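Local coordinates for serine--tRNA ligase, cytoplasmic (Candida albicans, PDB 3QO8), which attaches serine to tRNA(Ser) in two steps, first activating it with ATP to Ser-AMP and then transferring it to the acceptor end of the tRNA, at residues 5-10 and 33-38; 111-116 and 311-316; 184-189 and 434-439; 242-245 and 249-252. All blocks are in the same frame, centred on the assembly; numbering follows the deposited sequence.

Contact 1 of 4, residues 5-10 and 33-38; sequences NAFLVE and DEIIAE
Ile35 and Ile36 of helix 30-65 meet Phe7, which lies in a short 3-10 segment near the N-terminus. No hydrogen bond joins the two segments. The contact is made by apolar side chains.

Ile35 comes first along the helix and meets the Phe7 ring with two separate branches. Its CG2 methyl lies over one face, 3.9 Å from the centroid of the Phe7 ring and 22° off the ring normal. This is a CH-pi contact. The methyl is displaced toward the rim, on the side of CG and CD1 of Phe7. The other branch runs further along the ring. Ile35 CD1 reaches Phe7 CE1 at 3.6 Å and approaches CZ less closely. The torsions explain this fork: CG2 of Ile35 stands anti to the backbone N, while CG1 stands beside that N (chi1 -77°) and carries CD1 to the far part of the ring.

Ile36 follows and meets the base of Phe7 instead of its ring. Its CG1 lies 3.5 Å from Phe7 O, and CD1 is at a similar distance from the same oxygen. A looser touch joins Ile36 CG1 to Phe7 CB at 4.3 Å. Thus one residue packs on the aromatic face and the next on the backbone.

The contact belongs to the N-terminal tRNA-binding domain, whose long helices 30-65 and 74-107 form the coiled-coil arm known from seryl-tRNA synthetases. Phe7 also touches Ile18 of helix 15-25 and Val32 of helix 30-65. Ile35 packs on Lys104 and Ile105 of helix 74-107, while Ile36 touches Pro15 at the start of helix 15-25.

Contact 2 of 4, residues 111-116 and 311-316; sequences IVHESV and KSWEEF
The loop between helix 74-107 and strand 126-131 meets the start of helix 312-329, in the class II core, through the rings of His113 and Trp313. His113 CD2 stands 3.4 Å from Trp313 CZ2 and almost as close to CH2. It lies over one face of the indole, toward the rim of the six-membered ring. The two rings are oblique, with planes at 37° and centroids of the imidazole and the six-membered ring 4.2 Å apart. The side chains run past each other in opposite directions. CG of His113 is anti to the backbone N (chi1 -169°), which carries the imidazole out toward the helix.

A type I beta turn from His113 to Val116 shapes the loop at this point. Val116 N donates to His113 O at 2.9 Å. The turn also brings Ser115 OG to the edge of the imidazole, in its plane, where it hydrogen-bonds His113 ND1 at 2.8 Å. This bond restrains the rotation of the ring. Ser115 OG has a second partner in Lys350 NZ.

On the opposite face of Trp313 lies Ser312 OG, which hydrogen-bonds His399 and Asn372. The indole also touches Thr374 and Asn372.

Contact 3 of 4, residues 184-189 and 434-439; sequences GVFLNQ and YIPGEP
Phe186 O and Tyr434 O are joined by one water, which donates a hydrogen bond to each. Its oxygen (water 1) is 2.7 Å from Phe186 O and 2.7 Å from Tyr434 O. Both protons of the water are thereby used on carbonyls of the two segments. No direct hydrogen bond crosses the contact.

Around this bridge the side chains are apolar. The ring of Pro436 lies over one face of Phe186. Its CD sits above the ring centre, 3.8 Å from the centroid and 12° off the normal, in a CH-pi contact. Pro436 CG lies over the outer part of the same face, 3.7 Å from Phe186 CE1 and nearly as close to CZ. CG of Phe186 stands beside its backbone N (chi1 -73°), which turns the ring toward the proline.

Pro436 is the second residue of a type II beta turn from Ile435 to Glu438, closed by Glu438 N to Ile435 O at 2.8 Å. Gly437 follows it with positive phi (88°), as is usual for the third residue of a type II turn. The turn, in the C-terminal part of the chain, packs on helix 183-200. That helix also faces the second subunit, where Phe186 touches Pro206.

Ile435 divides its branches between two neighbours on the helix. Its CG2 rests 4.1 Å from Phe186 CB. CD1, on the other branch, reaches Leu187 CD2 at the same 4.1 Å. The Leu187 side chain starts away from the loop, yet its end returns to meet this methyl. Leu187 also packs on Ile412 of helix 408-419.

Contact 4 of 4, residues 242-245 and 249-252; sequences YLIA and QPIS
Ala245 N donates to Gln249 OE1 across the short connection from strand 239-243 to helix 248-252, in the class II catalytic core. The residues between them include Thr246, a serine-binding residue by similarity. The hydrogen bond is 2.9 Å from Ala245 N to Gln249 OE1, with an N-H...O angle of 157°. The donor is tilted 21° from the carbonyl plane of the amide. Gln249 is extended beyond CG, which carries its amide back to the chain just after strand 239-243.

This is the tight part. The same oxygen touches the backbone beside the bond, with Gln249 OE1 3.6 Å from Ile244 CA. The amide therefore lies close against the backbone of Ile244 and Ala245, and the bond fixes which of its ends faces Ala245 N.

The looser part is apolar, and no solvent side appears, because all four touching residues are buried. Ile244 crosses the Pro250 ring at about a right angle. Its two arms both meet the ring. CG1 of Ile244 lies between the backbone N and the carbonyl carbon (chi1 69°), which sends CD1 over to Pro250 CG.

Ala245 O is bonded by Arg279, an ATP-binding residue by similarity, and the Ala245 side chain is about 6 Å from the bound seryl-adenylate analogue. Pro250 also packs on Phe179 of the second subunit. Within the apolar part, Ile244 CG2 lies 3.8 Å from Pro250 CD.

Overall arrangement
Contacts 1, 3 and 4 are buried, while contact 2 lies at the surface. Contact 1 is confined to the N-terminal tRNA-binding domain, has no hydrogen bond and is carried by apolar side chains. Contact 2 ties the loop after helix 74-107 to helix 312-329 of the catalytic core by a pair of rings. The two are near neighbours, with nearest atoms about 6 Å apart, but do not touch. Contacts 3 and 4 both reach the second subunit. Contact 3 joins segments far apart in sequence and adds a bridging water to its apolar packing. Contact 4 is local, with a direct hydrogen bond, and lies close to the bound adenylate analogue. Contacts 1 and 3 lie on opposite sides of the chain's centre.

Contact 1 of 4, residues 5-10 and 33-38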
loop_
_atom_site.group_PDB
_atom_site.type_symbol
_atom_site.label_atom_id
_atom_site.label_comp_id
_atom_site.label_asym_id
_atom_site.label_seq_id
_atom_site.Cartn_x
_atom_site.Cartn_y
_atom_site.Cartn_z
ATOM N N ASN A 5 -4.223 -20.865 32.625
ATOM C CA ASN A 5 -3.709 -21.836 33.582
ATOM C C ASN A 5 -2.256 -21.587 33.978
ATOM O O ASN A 5 -1.804 -22.046 35.032
ATOM C CB ASN A 5 -3.921 -23.267 33.073
ATOM C CG ASN A 5 -5.364 -23.711 33.186
ATOM O OD1 ASN A 5 -6.192 -23.011 33.763
ATOM N ND2 ASN A 5 -5.676 -24.879 32.636
ATOM N N ALA A 6 -1.528 -20.842 33.149
ATOM C CA ALA A 6 -0.145 -20.498 33.474
ATOM C C ALA A 6 -0.045 -19.700 34.773
ATOM O O ALA A 6 0.978 -19.737 35.452
ATOM C CB ALA A 6 0.504 -19.729 32.325
ATOM N N PHE A 7 -1.101 -18.969 35.109
ATOM C CA PHE A 7 -1.109 -18.124 36.307
ATOM C C PHE A 7 -1.549 -18.894 37.553
ATOM O O PHE A 7 -1.501 -18.372 38.659
ATOM C CB PHE A 7 -2.052 -16.926 36.111
ATOM C CG PHE A 7 -1.643 -16.007 34.990
ATOM C CD1 PHE A 7 -0.966 -14.825 35.256
ATOM C CD2 PHE A 7 -1.934 -16.329 33.672
ATOM C CE1 PHE A 7 -0.577 -13.979 34.230
ATOM C CE2 PHE A 7 -1.552 -15.493 32.638
ATOM C CZ PHE A 7 -0.869 -14.312 32.919
ATOM N N LEU A 8 -1.994 -20.132 37.367
ATOM C CA LEU A 8 -2.690 -20.859 38.429
ATOM C C LEU A 8 -1.900 -22.064 38.919
ATOM O O LEU A 8 -1.816 -23.088 38.235
ATOM C CB LEU A 8 -4.069 -21.293 37.934
ATOM C CG LEU A 8 -4.877 -20.111 37.386
ATOM C CD1 LEU A 8 -6.167 -20.577 36.720
ATOM C CD2 LEU A 8 -5.149 -19.110 38.511
ATOM N N VAL A 9 -1.316 -21.924 40.104
ATOM C CA VAL A 9 -0.532 -22.989 40.713
ATOM C C VAL A 9 -1.340 -24.279 40.791
ATOM O O VAL A 9 -0.818 -25.371 40.563
ATOM C CB VAL A 9 -0.068 -22.596 42.135
ATOM C CG1 VAL A 9 0.020 -23.811 43.017
ATOM C CG2 VAL A 9 1.267 -21.889 42.073
ATOM N N GLU A 10 -2.621 -24.143 41.107
ATOM C CA GLU A 10 -3.478 -25.302 41.321
ATOM C C GLU A 10 -3.775 -26.011 40.003
ATOM O O GLU A 10 -4.244 -27.149 39.991
ATOM C CB GLU A 10 -4.779 -24.882 42.009
ATOM C CG GLU A 10 -5.655 -23.949 41.166
ATOM C CD GLU A 10 -5.354 -22.466 41.382
ATOM O OE1 GLU A 10 -4.170 -22.098 41.580
ATOM O OE2 GLU A 10 -6.319 -21.667 41.356
ATOM N N ASP A 33 -0.560 -10.980 40.297
ATOM C CA ASP A 33 -1.417 -11.166 41.463
ATOM C C ASP A 33 -2.867 -10.771 41.171
ATOM O O ASP A 33 -3.798 -11.462 41.587
ATOM C CB ASP A 33 -0.884 -10.380 42.655
ATOM C CG ASP A 33 0.348 -11.022 43.274
ATOM O OD1 ASP A 33 0.356 -12.263 43.444
ATOM O OD2 ASP A 33 1.306 -10.281 43.589
ATOM N N GLU A 34 -3.054 -9.671 40.449
ATOM C CA GLU A 34 -4.396 -9.206 40.093
ATOM C C GLU A 34 -5.125 -10.227 39.244
ATOM O O GLU A 34 -6.320 -10.481 39.430
ATOM C CB GLU A 34 -4.324 -7.876 39.346
ATOM C CG GLU A 34 -3.610 -6.793 40.140
ATOM C CD GLU A 34 -3.533 -5.474 39.405
ATOM O OE1 GLU A 34 -4.014 -5.402 38.254
ATOM O OE2 GLU A 34 -2.990 -4.507 39.981
ATOM N N ILE A 35 -4.402 -10.798 38.291
ATOM C CA ILE A 35 -4.979 -11.792 37.405
ATOM C C ILE A 35 -5.442 -12.996 38.223
ATOM O O ILE A 35 -6.547 -13.500 38.033
ATOM C CB ILE A 35 -3.975 -12.188 36.312
ATOM C CG1 ILE A 35 -3.920 -11.083 35.258
ATOM C CG2 ILE A 35 -4.346 -13.522 35.681
ATOM C CD1 ILE A 35 -2.685 -11.098 34.415
ATOM N N ILE A 36 -4.616 -13.419 39.177
ATOM C CA ILE A 36 -4.971 -14.546 40.030
ATOM C C ILE A 36 -6.209 -14.251 40.878
ATOM O O ILE A 36 -7.086 -15.105 41.024
ATOM C CB ILE A 36 -3.794 -14.958 40.937
ATOM C CG1 ILE A 36 -2.605 -15.410 40.082
ATOM C CG2 ILE A 36 -4.222 -16.055 41.900
ATOM C CD1 ILE A 36 -1.308 -15.665 40.900
ATOM N N ALA A 37 -6.292 -13.042 41.427
ATOM C CA ALA A 37 -7.431 -12.681 42.262
ATOM C C ALA A 37 -8.721 -12.715 41.446
ATOM O O ALA A 37 -9.698 -13.381 41.815
ATOM C CB ALA A 37 -7.225 -11.306 42.891
ATOM N N GLU A 38 -8.719 -12.008 40.321
ATOM C CA GLU A 38 -9.901 -11.952 39.473
ATOM C C GLU A 38 -10.320 -13.342 39.002
ATOM O O GLU A 38 -11.507 -13.634 38.887
ATOM C CB GLU A 38 -9.672 -11.000 38.300
ATOM C CG GLU A 38 -9.223 -9.618 38.762
ATOM C CD GLU A 38 -9.510 -8.525 37.752
ATOM O OE1 GLU A 38 -9.965 -8.844 36.631
ATOM O OE2 GLU A 38 -9.285 -7.342 38.087
#

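Contact 2 of 4, residues 111-116 and 311-316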
loop_
_atom_site.group_PDB
_atom_site.type_symbol
_atom_site.label_atom_id
_atom_site.label_comp_id
_atom_site.label_asym_id
_atom_site.label_seq_id
_atom_site.Cartn_x
_atom_site.Cartn_y
_atom_site.Cartn_z
ATOM N N ILE A 111 6.566 -15.214 28.199
ATOM C CA ILE A 111 7.645 -15.566 29.127
ATOM C C ILE A 111 8.999 -15.427 28.458
ATOM O O ILE A 111 9.294 -16.116 27.480
ATOM C CB ILE A 111 7.530 -17.013 29.632
ATOM C CG1 ILE A 111 6.162 -17.252 30.272
ATOM C CG2 ILE A 111 8.672 -17.333 30.611
ATOM C CD1 ILE A 111 5.755 -16.159 31.194
ATOM N N VAL A 112 9.826 -14.535 28.985
ATOM C CA VAL A 112 11.168 -14.357 28.456
ATOM C C VAL A 112 12.019 -15.606 28.654
ATOM O O VAL A 112 12.158 -16.118 29.764
ATOM C CB VAL A 112 11.881 -13.157 29.091
ATOM C CG1 VAL A 112 13.276 -13.040 28.516
ATOM C CG2 VAL A 112 11.077 -11.891 28.842
ATOM N N HIS A 113 12.589 -16.083 27.556
ATOM C CA HIS A 113 13.398 -17.283 27.572
ATOM C C HIS A 113 14.602 -17.094 28.495
ATOM O O HIS A 113 15.225 -16.029 28.523
ATOM C CB HIS A 113 13.841 -17.623 26.153
ATOM C CG HIS A 113 14.463 -18.977 26.023
ATOM N ND1 HIS A 113 15.823 -19.160 25.905
ATOM C CD2 HIS A 113 13.913 -20.213 26.001
ATOM C CE1 HIS A 113 16.085 -20.450 25.804
ATOM N NE2 HIS A 113 14.944 -21.111 25.857
ATOM N N GLU A 114 14.906 -18.129 29.267
ATOM C CA GLU A 114 15.987 -18.068 30.255
ATOM C C GLU A 114 17.344 -17.662 29.700
ATOM O O GLU A 114 18.209 -17.198 30.442
ATOM C CB GLU A 114 16.113 -19.409 30.979
ATOM C CG GLU A 114 14.986 -19.675 31.958
ATOM C CD GLU A 114 15.002 -18.715 33.136
ATOM O OE1 GLU A 114 15.987 -17.953 33.269
ATOM O OE2 GLU A 114 14.033 -18.725 33.930
ATOM N N SER A 115 17.544 -17.836 28.403
ATOM C CA SER A 115 18.834 -17.515 27.810
ATOM C C SER A 115 18.988 -16.027 27.494
ATOM O O SER A 115 20.074 -15.591 27.144
ATOM C CB SER A 115 19.063 -18.332 26.544
ATOM O OG SER A 115 18.260 -17.841 25.483
ATOM N N VAL A 116 17.907 -15.258 27.605
ATOM C CA VAL A 116 17.941 -13.831 27.285
ATOM C C VAL A 116 18.566 -13.004 28.415
ATOM O O VAL A 116 18.236 -13.197 29.581
ATOM C CB VAL A 116 16.521 -13.287 26.964
ATOM C CG1 VAL A 116 16.543 -11.772 26.754
ATOM C CG2 VAL A 116 15.940 -13.985 25.715
ATOM N N LYS A 311 9.801 -27.922 18.506
ATOM C CA LYS A 311 10.784 -27.710 17.445
ATOM C C LYS A 311 11.111 -26.248 17.167
ATOM O O LYS A 311 11.918 -25.946 16.284
ATOM C CB LYS A 311 10.342 -28.433 16.161
ATOM C CG LYS A 311 10.328 -29.957 16.323
ATOM C CD LYS A 311 9.631 -30.679 15.173
ATOM C CE LYS A 311 10.499 -30.736 13.925
ATOM N NZ LYS A 311 9.868 -31.550 12.839
ATOM N N SER A 312 10.507 -25.336 17.925
ATOM C CA SER A 312 10.629 -23.924 17.579
ATOM C C SER A 312 12.030 -23.389 17.815
ATOM O O SER A 312 12.508 -22.534 17.072
ATOM C CB SER A 312 9.613 -23.077 18.340
ATOM O OG SER A 312 9.830 -23.175 19.730
ATOM N N TRP A 313 12.693 -23.868 18.863
ATOM C CA TRP A 313 14.011 -23.331 19.163
ATOM C C TRP A 313 15.047 -23.698 18.095
ATOM O O TRP A 313 15.881 -22.876 17.717
ATOM C CB TRP A 313 14.446 -23.684 20.591
ATOM C CG TRP A 313 13.466 -23.114 21.577
ATOM C CD1 TRP A 313 12.535 -23.803 22.304
ATOM C CD2 TRP A 313 13.269 -21.726 21.889
ATOM N NE1 TRP A 313 11.789 -22.932 23.064
ATOM C CE2 TRP A 313 12.220 -21.652 22.830
ATOM C CE3 TRP A 313 13.879 -20.540 21.466
ATOM C CZ2 TRP A 313 11.777 -20.442 23.364
ATOM C CZ3 TRP A 313 13.430 -19.336 21.993
ATOM C CH2 TRP A 313 12.395 -19.297 22.934
ATOM N N GLU A 314 14.968 -24.917 17.586
ATOM C CA GLU A 314 15.786 -25.317 16.446
ATOM C C GLU A 314 15.414 -24.499 15.200
ATOM O O GLU A 314 16.280 -24.094 14.427
ATOM C CB GLU A 314 15.604 -26.812 16.179
ATOM C CG GLU A 314 16.400 -27.357 15.008
ATOM C CD GLU A 314 16.131 -28.836 14.757
ATOM O OE1 GLU A 314 14.945 -29.223 14.627
ATOM O OE2 GLU A 314 17.109 -29.613 14.695
ATOM N N GLU A 315 14.124 -24.243 15.007
ATOM C CA GLU A 315 13.699 -23.451 13.855
ATOM C C GLU A 315 14.222 -22.018 13.934
ATOM O O GLU A 315 14.613 -21.442 12.916
ATOM C CB GLU A 315 12.180 -23.419 13.737
ATOM C CG GLU A 315 11.700 -22.748 12.439
ATOM C CD GLU A 315 12.067 -23.540 11.192
ATOM O OE1 GLU A 315 12.198 -24.780 11.288
ATOM O OE2 GLU A 315 12.214 -22.922 10.112
ATOM N N PHE A 316 14.205 -21.445 15.140
ATOM C CA PHE A 316 14.725 -20.087 15.364
ATOM C C PHE A 316 16.166 -19.988 14.854
ATOM O O PHE A 316 16.532 -19.027 14.169
ATOM C CB PHE A 316 14.652 -19.746 16.866
ATOM C CG PHE A 316 15.260 -18.410 17.239
ATOM C CD1 PHE A 316 14.485 -17.267 17.283
ATOM C CD2 PHE A 316 16.603 -18.313 17.592
ATOM C CE1 PHE A 316 15.034 -16.035 17.649
ATOM C CE2 PHE A 316 17.169 -17.078 17.952
ATOM C CZ PHE A 316 16.382 -15.944 17.987
#

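Contact 3 of 4, residues 184-189 and 434-439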
loop_
_atom_site.group_PDB
_atom_site.type_symbol
_atom_site.label_atom_id
_atom_site.label_comp_id
_atom_site.label_asym_id
_atom_site.label_seq_id
_atom_site.Cartn_x
_atom_site.Cartn_y
_atom_site.Cartn_z
ATOM N N GLY A 184 17.141 2.780 -8.762
ATOM C CA GLY A 184 16.513 2.694 -7.460
ATOM C C GLY A 184 15.363 1.704 -7.510
ATOM O O GLY A 184 15.223 0.869 -6.618
ATOM N N VAL A 185 14.544 1.795 -8.558
ATOM C CA VAL A 185 13.430 0.866 -8.746
ATOM C C VAL A 185 13.971 -0.531 -9.015
ATOM O O VAL A 185 13.513 -1.491 -8.412
ATOM C CB VAL A 185 12.510 1.275 -9.920
ATOM C CG1 VAL A 185 11.344 0.255 -10.075
ATOM C CG2 VAL A 185 11.964 2.711 -9.734
ATOM N N PHE A 186 14.951 -0.641 -9.915
ATOM C CA PHE A 186 15.482 -1.953 -10.304
ATOM C C PHE A 186 16.147 -2.691 -9.130
ATOM O O PHE A 186 16.016 -3.910 -8.988
ATOM C CB PHE A 186 16.470 -1.826 -11.464
ATOM C CG PHE A 186 15.821 -1.521 -12.798
ATOM C CD1 PHE A 186 14.596 -2.065 -13.134
ATOM C CD2 PHE A 186 16.456 -0.693 -13.717
ATOM C CE1 PHE A 186 14.007 -1.801 -14.370
ATOM C CE2 PHE A 186 15.870 -0.419 -14.962
ATOM C CZ PHE A 186 14.649 -0.968 -15.280
ATOM N N LEU A 187 16.853 -1.953 -8.281
ATOM C CA LEU A 187 17.488 -2.578 -7.123
ATOM C C LEU A 187 16.449 -3.064 -6.119
ATOM O O LEU A 187 16.610 -4.115 -5.515
ATOM C CB LEU A 187 18.445 -1.604 -6.426
ATOM C CG LEU A 187 19.823 -1.471 -7.081
ATOM C CD1 LEU A 187 20.530 -0.209 -6.613
ATOM C CD2 LEU A 187 20.659 -2.718 -6.817
ATOM N N ASN A 188 15.412 -2.264 -5.903
ATOM C CA ASN A 188 14.347 -2.668 -4.997
ATOM C C ASN A 188 13.673 -3.957 -5.480
ATOM O O ASN A 188 13.512 -4.904 -4.715
ATOM C CB ASN A 188 13.331 -1.544 -4.823
ATOM C CG ASN A 188 12.549 -1.673 -3.535
ATOM O OD1 ASN A 188 13.122 -1.669 -2.437
ATOM N ND2 ASN A 188 11.240 -1.747 -3.652
ATOM N N GLN A 189 13.315 -3.997 -6.764
ATOM C CA GLN A 189 12.735 -5.202 -7.355
ATOM C C GLN A 189 13.701 -6.385 -7.304
ATOM O O GLN A 189 13.290 -7.521 -7.054
ATOM C CB GLN A 189 12.282 -4.927 -8.796
ATOM C CG GLN A 189 11.013 -4.069 -8.874
ATOM C CD GLN A 189 9.828 -4.739 -8.211
ATOM O OE1 GLN A 189 9.186 -4.175 -7.325
ATOM N NE2 GLN A 189 9.526 -5.948 -8.642
ATOM N N TYR A 434 18.785 -10.009 -11.894
ATOM C CA TYR A 434 17.426 -9.506 -11.661
ATOM C C TYR A 434 17.220 -8.105 -12.233
ATOM O O TYR A 434 16.138 -7.536 -12.129
ATOM C CB TYR A 434 17.074 -9.522 -10.162
ATOM C CG TYR A 434 17.061 -10.907 -9.562
ATOM C CD1 TYR A 434 15.921 -11.707 -9.647
ATOM C CD2 TYR A 434 18.181 -11.428 -8.939
ATOM C CE1 TYR A 434 15.899 -12.987 -9.112
ATOM C CE2 TYR A 434 18.172 -12.713 -8.398
ATOM C CZ TYR A 434 17.026 -13.480 -8.489
ATOM O OH TYR A 434 17.001 -14.741 -7.955
ATOM N N ILE A 435 18.266 -7.563 -12.842
ATOM C CA ILE A 435 18.246 -6.197 -13.345
ATOM C C ILE A 435 18.450 -6.212 -14.859
ATOM O O ILE A 435 19.361 -6.873 -15.360
ATOM C CB ILE A 435 19.351 -5.364 -12.672
ATOM C CG1 ILE A 435 19.096 -5.280 -11.156
ATOM C CG2 ILE A 435 19.461 -3.971 -13.313
ATOM C CD1 ILE A 435 20.284 -4.649 -10.373
ATOM N N PRO A 436 17.593 -5.493 -15.594
ATOM C CA PRO A 436 17.726 -5.447 -17.058
ATOM C C PRO A 436 19.131 -5.006 -17.469
ATOM O O PRO A 436 19.638 -4.005 -16.973
ATOM C CB PRO A 436 16.697 -4.390 -17.468
ATOM C CG PRO A 436 15.671 -4.415 -16.366
ATOM C CD PRO A 436 16.472 -4.671 -15.108
ATOM N N GLY A 437 19.751 -5.755 -18.370
ATOM C CA GLY A 437 21.100 -5.459 -18.801
ATOM C C GLY A 437 22.150 -6.118 -17.928
ATOM O O GLY A 437 23.335 -6.100 -18.256
ATOM N N GLU A 438 21.715 -6.708 -16.819
ATOM C CA GLU A 438 22.634 -7.297 -15.850
ATOM C C GLU A 438 23.898 -6.441 -15.698
ATOM O O GLU A 438 25.011 -6.923 -15.883
ATOM C CB GLU A 438 23.003 -8.725 -16.258
ATOM C CG GLU A 438 21.788 -9.610 -16.514
ATOM C CD GLU A 438 22.150 -11.061 -16.786
ATOM O OE1 GLU A 438 23.352 -11.397 -16.751
ATOM O OE2 GLU A 438 21.227 -11.863 -17.031
ATOM N N PRO A 439 23.727 -5.159 -15.349
ATOM C CA PRO A 439 24.906 -4.302 -15.188
ATOM C C PRO A 439 25.792 -4.783 -14.037
ATOM O O PRO A 439 25.285 -5.294 -13.046
ATOM C CB PRO A 439 24.302 -2.935 -14.853
ATOM C CG PRO A 439 22.960 -3.247 -14.246
ATOM C CD PRO A 439 22.474 -4.464 -15.005
HETATM O O HOH W 1 15.162 -5.191 -11.204
#

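Contact 4 of 4, residues 242-245 and 249-252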
loop_
_atom_site.group_PDB
_atom_site.type_symbol
_atom_site.label_atom_id
_atom_site.label_comp_id
_atom_site.label_asym_id
_atom_site.label_seq_id
_atom_site.Cartn_x
_atom_site.Cartn_y
_atom_site.Cartn_z
ATOM N N TYR A 242 -6.985 -1.251 9.103
ATOM C CA TYR A 242 -5.629 -0.776 9.345
ATOM C C TYR A 242 -4.714 -1.180 8.197
ATOM O O TYR A 242 -4.881 -2.247 7.613
ATOM C CB TYR A 242 -5.101 -1.355 10.655
ATOM C CG TYR A 242 -5.762 -0.754 11.871
ATOM C CD1 TYR A 242 -5.223 0.359 12.495
ATOM C CD2 TYR A 242 -6.943 -1.282 12.376
ATOM C CE1 TYR A 242 -5.829 0.923 13.600
ATOM C CE2 TYR A 242 -7.558 -0.724 13.480
ATOM C CZ TYR A 242 -6.999 0.376 14.089
ATOM O OH TYR A 242 -7.611 0.931 15.192
ATOM N N LEU A 243 -3.749 -0.327 7.880
ATOM C CA LEU A 243 -2.627 -0.735 7.045
ATOM C C LEU A 243 -1.636 -1.536 7.885
ATOM O O LEU A 243 -1.395 -1.211 9.055
ATOM C CB LEU A 243 -1.939 0.494 6.453
ATOM C CG LEU A 243 -2.738 1.183 5.338
ATOM C CD1 LEU A 243 -2.008 2.451 4.906
ATOM C CD2 LEU A 243 -2.910 0.235 4.157
ATOM N N ILE A 244 -1.054 -2.579 7.303
ATOM C CA ILE A 244 -0.134 -3.437 8.045
ATOM C C ILE A 244 1.242 -2.798 8.196
ATOM O O ILE A 244 1.672 -2.051 7.324
ATOM C CB ILE A 244 0.003 -4.833 7.386
ATOM C CG1 ILE A 244 0.748 -4.747 6.044
ATOM C CG2 ILE A 244 -1.407 -5.497 7.242
ATOM C CD1 ILE A 244 0.994 -6.111 5.359
ATOM N N ALA A 245 1.912 -3.088 9.318
ATOM C CA ALA A 245 3.279 -2.643 9.569
ATOM C C ALA A 245 4.283 -3.662 9.048
ATOM O O ALA A 245 5.462 -3.356 8.872
ATOM C CB ALA A 245 3.494 -2.411 11.096
ATOM N N GLN A 249 1.889 -9.620 10.315
ATOM C CA GLN A 249 0.547 -9.444 10.852
ATOM C C GLN A 249 -0.517 -10.271 10.109
ATOM O O GLN A 249 -1.158 -11.135 10.714
ATOM C CB GLN A 249 0.205 -7.959 10.961
ATOM C CG GLN A 249 0.922 -7.315 12.151
ATOM C CD GLN A 249 1.128 -5.810 12.008
ATOM O OE1 GLN A 249 0.930 -5.231 10.940
ATOM N NE2 GLN A 249 1.536 -5.172 13.098
ATOM N N PRO A 250 -0.693 -10.038 8.794
ATOM C CA PRO A 250 -1.729 -10.840 8.118
ATOM C C PRO A 250 -1.340 -12.321 7.968
ATOM O O PRO A 250 -2.197 -13.195 8.039
ATOM C CB PRO A 250 -1.885 -10.158 6.738
ATOM C CG PRO A 250 -0.576 -9.417 6.501
ATOM C CD PRO A 250 -0.104 -9.006 7.919
ATOM N N ILE A 251 -0.059 -12.605 7.785
ATOM C CA ILE A 251 0.359 -13.986 7.610
ATOM C C ILE A 251 0.204 -14.774 8.917
ATOM O O ILE A 251 -0.104 -15.962 8.902
ATOM C CB ILE A 251 1.799 -14.071 7.036
ATOM C CG1 ILE A 251 1.827 -13.446 5.633
ATOM C CG2 ILE A 251 2.289 -15.533 7.036
ATOM C CD1 ILE A 251 3.209 -13.407 4.936
ATOM N N SER A 252 0.397 -14.116 10.059
ATOM C CA SER A 252 0.187 -14.805 11.330
ATOM C C SER A 252 -1.285 -15.217 11.457
ATOM O O SER A 252 -1.602 -16.238 12.062
ATOM C CB SER A 252 0.617 -13.944 12.530
ATOM O OG SER A 252 -0.303 -12.887 12.767
#